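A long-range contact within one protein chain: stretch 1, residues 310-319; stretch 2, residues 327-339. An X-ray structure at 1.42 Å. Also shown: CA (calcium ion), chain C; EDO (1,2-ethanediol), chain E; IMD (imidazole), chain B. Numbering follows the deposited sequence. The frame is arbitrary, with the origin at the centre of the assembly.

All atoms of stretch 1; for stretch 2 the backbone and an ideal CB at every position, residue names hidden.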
# COMPACT_ATOMS: atom_id res chain seq x y z
N HIS A 310 -13.41 22.20 -13.71
CA HIS A 310 -14.40 21.13 -13.63
C HIS A 310 -14.40 20.42 -12.27
O HIS A 310 -14.21 19.20 -12.19
CB HIS A 310 -14.12 20.09 -14.72
CG HIS A 310 -14.04 20.67 -16.10
ND1 HIS A 310 -12.86 21.13 -16.64
CD2 HIS A 310 -14.99 20.84 -17.04
CE1 HIS A 310 -13.09 21.58 -17.86
NE2 HIS A 310 -14.37 21.41 -18.13
N PRO A 311 -14.69 21.18 -11.21
CA PRO A 311 -14.53 20.70 -9.83
C PRO A 311 -15.49 19.60 -9.38
O PRO A 311 -15.24 18.97 -8.35
CB PRO A 311 -14.75 21.97 -9.01
CG PRO A 311 -15.64 22.82 -9.87
CD PRO A 311 -15.18 22.56 -11.27
N GLU A 312 -16.57 19.37 -10.13
CA GLU A 312 -17.57 18.38 -9.74
C GLU A 312 -17.72 17.28 -10.78
O GLU A 312 -18.69 16.53 -10.77
CB GLU A 312 -18.91 19.07 -9.44
CG GLU A 312 -18.82 20.11 -8.32
CD GLU A 312 -20.15 20.38 -7.63
OE1 GLU A 312 -21.20 19.96 -8.14
OE2 GLU A 312 -20.13 21.03 -6.56
N ALA A 313 -16.74 17.20 -11.68
CA ALA A 313 -16.68 16.18 -12.72
C ALA A 313 -16.28 14.81 -12.17
O ALA A 313 -15.21 14.28 -12.51
CB ALA A 313 -15.70 16.61 -13.79
N TYR A 314 -17.15 14.25 -11.36
CA TYR A 314 -16.94 12.93 -10.77
C TYR A 314 -17.09 11.82 -11.80
O TYR A 314 -17.74 12.00 -12.84
CB TYR A 314 -17.94 12.70 -9.64
CG TYR A 314 -18.01 13.87 -8.69
CD1 TYR A 314 -16.86 14.46 -8.19
CD2 TYR A 314 -19.24 14.38 -8.29
CE1 TYR A 314 -16.93 15.53 -7.32
CE2 TYR A 314 -19.32 15.45 -7.43
CZ TYR A 314 -18.17 16.02 -6.94
OH TYR A 314 -18.26 17.08 -6.08
N TYR A 315 -16.49 10.67 -11.50
CA TYR A 315 -16.61 9.51 -12.35
C TYR A 315 -17.73 8.66 -11.82
O TYR A 315 -17.59 7.99 -10.80
CB TYR A 315 -15.33 8.66 -12.39
CG TYR A 315 -15.45 7.53 -13.39
CD1 TYR A 315 -15.27 7.77 -14.74
CD2 TYR A 315 -15.74 6.23 -12.99
CE1 TYR A 315 -15.38 6.76 -15.68
CE2 TYR A 315 -15.86 5.21 -13.92
CZ TYR A 315 -15.68 5.49 -15.26
OH TYR A 315 -15.80 4.49 -16.20
N ASN A 316 -18.87 8.70 -12.51
CA ASN A 316 -20.00 7.83 -12.21
C ASN A 316 -20.21 6.88 -13.38
O ASN A 316 -20.60 7.30 -14.47
CB ASN A 316 -21.27 8.65 -11.96
CG ASN A 316 -22.39 7.81 -11.40
OD1 ASN A 316 -22.73 6.77 -11.95
ND2 ASN A 316 -22.93 8.23 -10.27
N GLN A 317 -19.95 5.60 -13.15
CA GLN A 317 -19.92 4.64 -14.24
C GLN A 317 -21.34 4.32 -14.72
O GLN A 317 -21.57 4.18 -15.92
CB GLN A 317 -19.23 3.35 -13.82
CG GLN A 317 -18.84 2.49 -15.01
CD GLN A 317 -17.60 1.67 -14.73
OE1 GLN A 317 -16.49 2.06 -15.10
NE2 GLN A 317 -17.78 0.54 -14.09
N ASN A 318 -22.25 4.19 -13.78
CA ASN A 318 -23.66 3.96 -14.12
C ASN A 318 -24.20 5.06 -15.04
O ASN A 318 -24.85 4.77 -16.04
CB ASN A 318 -24.50 3.83 -12.85
CG ASN A 318 -24.49 2.41 -12.28
OD1 ASN A 318 -23.78 1.53 -12.79
ND2 ASN A 318 -25.27 2.18 -11.23
N LEU A 319 -23.93 6.32 -14.71
CA LEU A 319 -24.38 7.41 -15.56
C LEU A 319 -23.68 7.41 -16.91
O LEU A 319 -24.26 7.79 -17.92
CB LEU A 319 -24.15 8.76 -14.89
CG LEU A 319 -24.91 9.00 -13.60
CD1 LEU A 319 -24.64 10.42 -13.16
CD2 LEU A 319 -26.42 8.75 -13.77
N UNK A 327 -20.64 -0.19 -22.87
CA UNK A 327 -20.73 -0.02 -21.44
C UNK A 327 -19.41 -0.48 -20.82
O UNK A 327 -18.78 -1.41 -21.32
CB UNK A 327 -21.92 -0.79 -20.87
N UNK A 328 -18.99 0.20 -19.76
CA UNK A 328 -17.76 -0.12 -19.04
C UNK A 328 -18.14 -0.71 -17.70
O UNK A 328 -18.94 -0.12 -16.98
CB UNK A 328 -16.87 1.11 -18.87
N UNK A 329 -17.58 -1.87 -17.33
CA UNK A 329 -17.98 -2.56 -16.10
C UNK A 329 -16.82 -2.95 -15.18
O UNK A 329 -16.99 -3.77 -14.29
CB UNK A 329 -18.77 -3.82 -16.47
N UNK A 330 -15.67 -2.33 -15.42
CA UNK A 330 -14.47 -2.60 -14.62
C UNK A 330 -14.44 -1.63 -13.45
O UNK A 330 -15.39 -0.92 -13.22
CB UNK A 330 -13.20 -2.48 -15.46
N UNK A 331 -13.33 -1.57 -12.69
CA UNK A 331 -13.33 -0.86 -11.42
C UNK A 331 -13.74 0.60 -11.52
O UNK A 331 -13.23 1.33 -12.35
CB UNK A 331 -11.94 -0.95 -10.79
N UNK A 332 -14.65 1.04 -10.65
CA UNK A 332 -15.18 2.38 -10.77
C UNK A 332 -14.23 3.43 -10.21
O UNK A 332 -13.97 4.44 -10.87
CB UNK A 332 -16.53 2.47 -10.06
N UNK A 333 -13.72 3.20 -9.00
CA UNK A 333 -12.96 4.24 -8.27
C UNK A 333 -13.71 5.56 -8.33
O UNK A 333 -13.17 6.56 -8.80
CB UNK A 333 -11.55 4.41 -8.85
N UNK A 334 -14.96 5.51 -7.87
CA UNK A 334 -15.83 6.66 -7.89
C UNK A 334 -15.75 7.43 -6.58
O UNK A 334 -15.41 6.86 -5.54
CB UNK A 334 -17.27 6.23 -8.17
N UNK A 335 -16.09 8.71 -6.64
CA UNK A 335 -15.94 9.59 -5.49
C UNK A 335 -16.66 10.90 -5.80
O UNK A 335 -16.44 11.48 -6.87
CB UNK A 335 -14.47 9.83 -5.16
N UNK A 336 -17.51 11.35 -4.89
CA UNK A 336 -18.16 12.66 -5.04
C UNK A 336 -17.63 13.70 -4.07
O UNK A 336 -18.20 14.79 -3.94
CB UNK A 336 -19.67 12.52 -4.85
N UNK A 337 -16.52 13.38 -3.42
CA UNK A 337 -15.88 14.27 -2.45
C UNK A 337 -14.43 14.49 -2.87
O UNK A 337 -13.56 13.69 -2.56
CB UNK A 337 -15.96 13.69 -1.03
N UNK A 338 -14.20 15.60 -3.56
CA UNK A 338 -12.88 15.91 -4.11
C UNK A 338 -12.06 16.89 -3.26
O UNK A 338 -10.95 17.28 -3.66
CB UNK A 338 -13.04 16.49 -5.52
N UNK A 339 -12.58 17.30 -2.11
CA UNK A 339 -11.85 18.29 -1.30
C UNK A 339 -10.46 17.78 -0.92
O UNK A 339 -9.48 18.55 -0.95
CB UNK A 339 -12.64 18.63 -0.04
CA CA C . -11.78 12.09 -2.08
C1 EDO E . -12.22 -0.48 -7.09
O1 EDO E . -12.95 -1.60 -7.60
C2 EDO E . -13.15 0.41 -6.27
O2 EDO E . -14.12 1.04 -7.13
N1 IMD B . -8.65 -4.49 -6.04
C2 IMD B . -8.66 -3.35 -6.77
N3 IMD B . -8.57 -2.31 -5.90
C4 IMD B . -8.52 -2.79 -4.64
C5 IMD B . -8.57 -4.17 -4.73

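Positions 327 and 339 have nothing of stretch 1 within 5.5 Å of an ideal CB, so the contact sets no limit; they hold Ala-327 and Asp-339. At 328 CA-to-CB points toward stretch 1, and the ideal CB lies 3.9 Å from Gln-317 OE1 and 4.4 Å from Tyr-315 OH. A polar group could seek these oxygens, and an aliphatic chain could pack beside them. The residue is Ile-328: its CG2 comes 3.4 Å from Gln-317 OE1, while the end of the chain leads away.

Position 329 points away, compatible with many residues, and holds Ala-329. Position 330 points sideways, and its backbone matters more than its CB: Gln-317 NE2 donates to the carbonyl O of 330 at 2.9 Å and 168°, a bond open to any residue. Thr-330 occupies it. At 331, phi/psi of -57/132 does not demand glycine and the direction is away; the residue is Gly-331.

At 332 the CB points sideways, 4.6 Å from Gln-317 NE2 and 4.8 Å from Tyr-315 CE2, while the backbone N of Gln-317, at the start of a helix, offers a donor farther out. A long acceptor such as Glu or Gln would suit. Glu-332, extended with chi1 and chi2 both t, takes that N-H on OE2 at 2.9 Å from Gln-317 N, with an angle of 179°. Water 4 links the same OE2 to Asn-318 N.

Position 333 has positive phi (47/56), which Gly, Asn or Asp adopts readily, and no stretch 1 neighbour near its CB. Tyr-333 leads away, one ring face covered by ethanediol. At 334 an ideal CB would stand 3.2 Å from Tyr-315 O, a tight approach that favours glycine despite ordinary phi/psi; Gly-334 places CA 3.7 Å from that oxygen.

At 335 the CB has no stretch 1 neighbour, but the nearby calcium calls for an oxygen ligand, so Asp, Glu or Asn would serve. Asp-335 binds it through OD2 at 2.4 Å.

The CB of 336 lies 3.9 Å from Tyr-314 CE2, suiting a small or branched side chain. Thr-336 puts CG2 3.7 Å from Tyr-314 CD2, and its CA sits 3.6 Å from the Tyr-314 ring centroid, 1° off the normal, a CH-pi contact available to any residue.

Position 337 points away, leaving the choice open; His-337 gives calcium its backbone O. At 338 the CB points toward stretch 1, 4.4 Å from both Pro-311 O and Tyr-314 CE1, consistent with a small apolar group: Ala-338 meets the ring edge.

Stretch 2 (327-339) AIATGEYGDTHAD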
# COMPACT_ATOMS: atom_id res chain seq x y z
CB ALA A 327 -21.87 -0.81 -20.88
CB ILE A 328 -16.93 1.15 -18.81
CG1 ILE A 328 -16.68 1.89 -20.13
CG2 ILE A 328 -15.62 0.82 -18.09
CD1 ILE A 328 -15.85 1.13 -21.14
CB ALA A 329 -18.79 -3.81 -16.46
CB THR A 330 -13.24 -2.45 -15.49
OG1 THR A 330 -13.22 -1.14 -16.01
CG2 THR A 330 -13.27 -3.46 -16.64
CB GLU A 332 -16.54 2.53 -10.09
CG GLU A 332 -17.15 3.89 -10.37
CD GLU A 332 -18.55 4.04 -9.80
OE1 GLU A 332 -18.79 3.51 -8.69
OE2 GLU A 332 -19.39 4.69 -10.47
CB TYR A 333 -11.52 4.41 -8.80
CG TYR A 333 -10.65 3.20 -8.50
CD1 TYR A 333 -10.18 2.97 -7.21
CD2 TYR A 333 -10.31 2.30 -9.48
CE1 TYR A 333 -9.40 1.85 -6.91
CE2 TYR A 333 -9.54 1.17 -9.20
CZ TYR A 333 -9.07 0.98 -7.89
OH TYR A 333 -8.31 -0.11 -7.57
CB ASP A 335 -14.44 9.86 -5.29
CG ASP A 335 -14.10 10.51 -3.95
OD1 ASP A 335 -14.97 10.70 -3.07
OD2 ASP A 335 -12.89 10.78 -3.76
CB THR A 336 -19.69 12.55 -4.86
OG1 THR A 336 -19.99 11.99 -3.58
CG2 THR A 336 -20.29 11.68 -5.94
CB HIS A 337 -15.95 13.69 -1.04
CG HIS A 337 -17.34 13.55 -0.50
ND1 HIS A 337 -18.09 12.41 -0.68
CD2 HIS A 337 -18.11 14.41 0.21
CE1 HIS A 337 -19.27 12.57 -0.09
NE2 HIS A 337 -19.31 13.77 0.45
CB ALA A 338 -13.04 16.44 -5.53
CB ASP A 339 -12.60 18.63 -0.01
CG ASP A 339 -13.76 19.60 -0.23
OD1 ASP A 339 -13.92 20.12 -1.36
OD2 ASP A 339 -14.51 19.86 0.74
O HOH W 1 -16.38 17.38 -4.21
O HOH W 2 -14.96 10.78 -9.05
O HOH W 3 -18.71 8.99 -8.47
O HOH W 4 -21.94 3.83 -10.75
O HOH W 5 -13.65 11.31 -0.67
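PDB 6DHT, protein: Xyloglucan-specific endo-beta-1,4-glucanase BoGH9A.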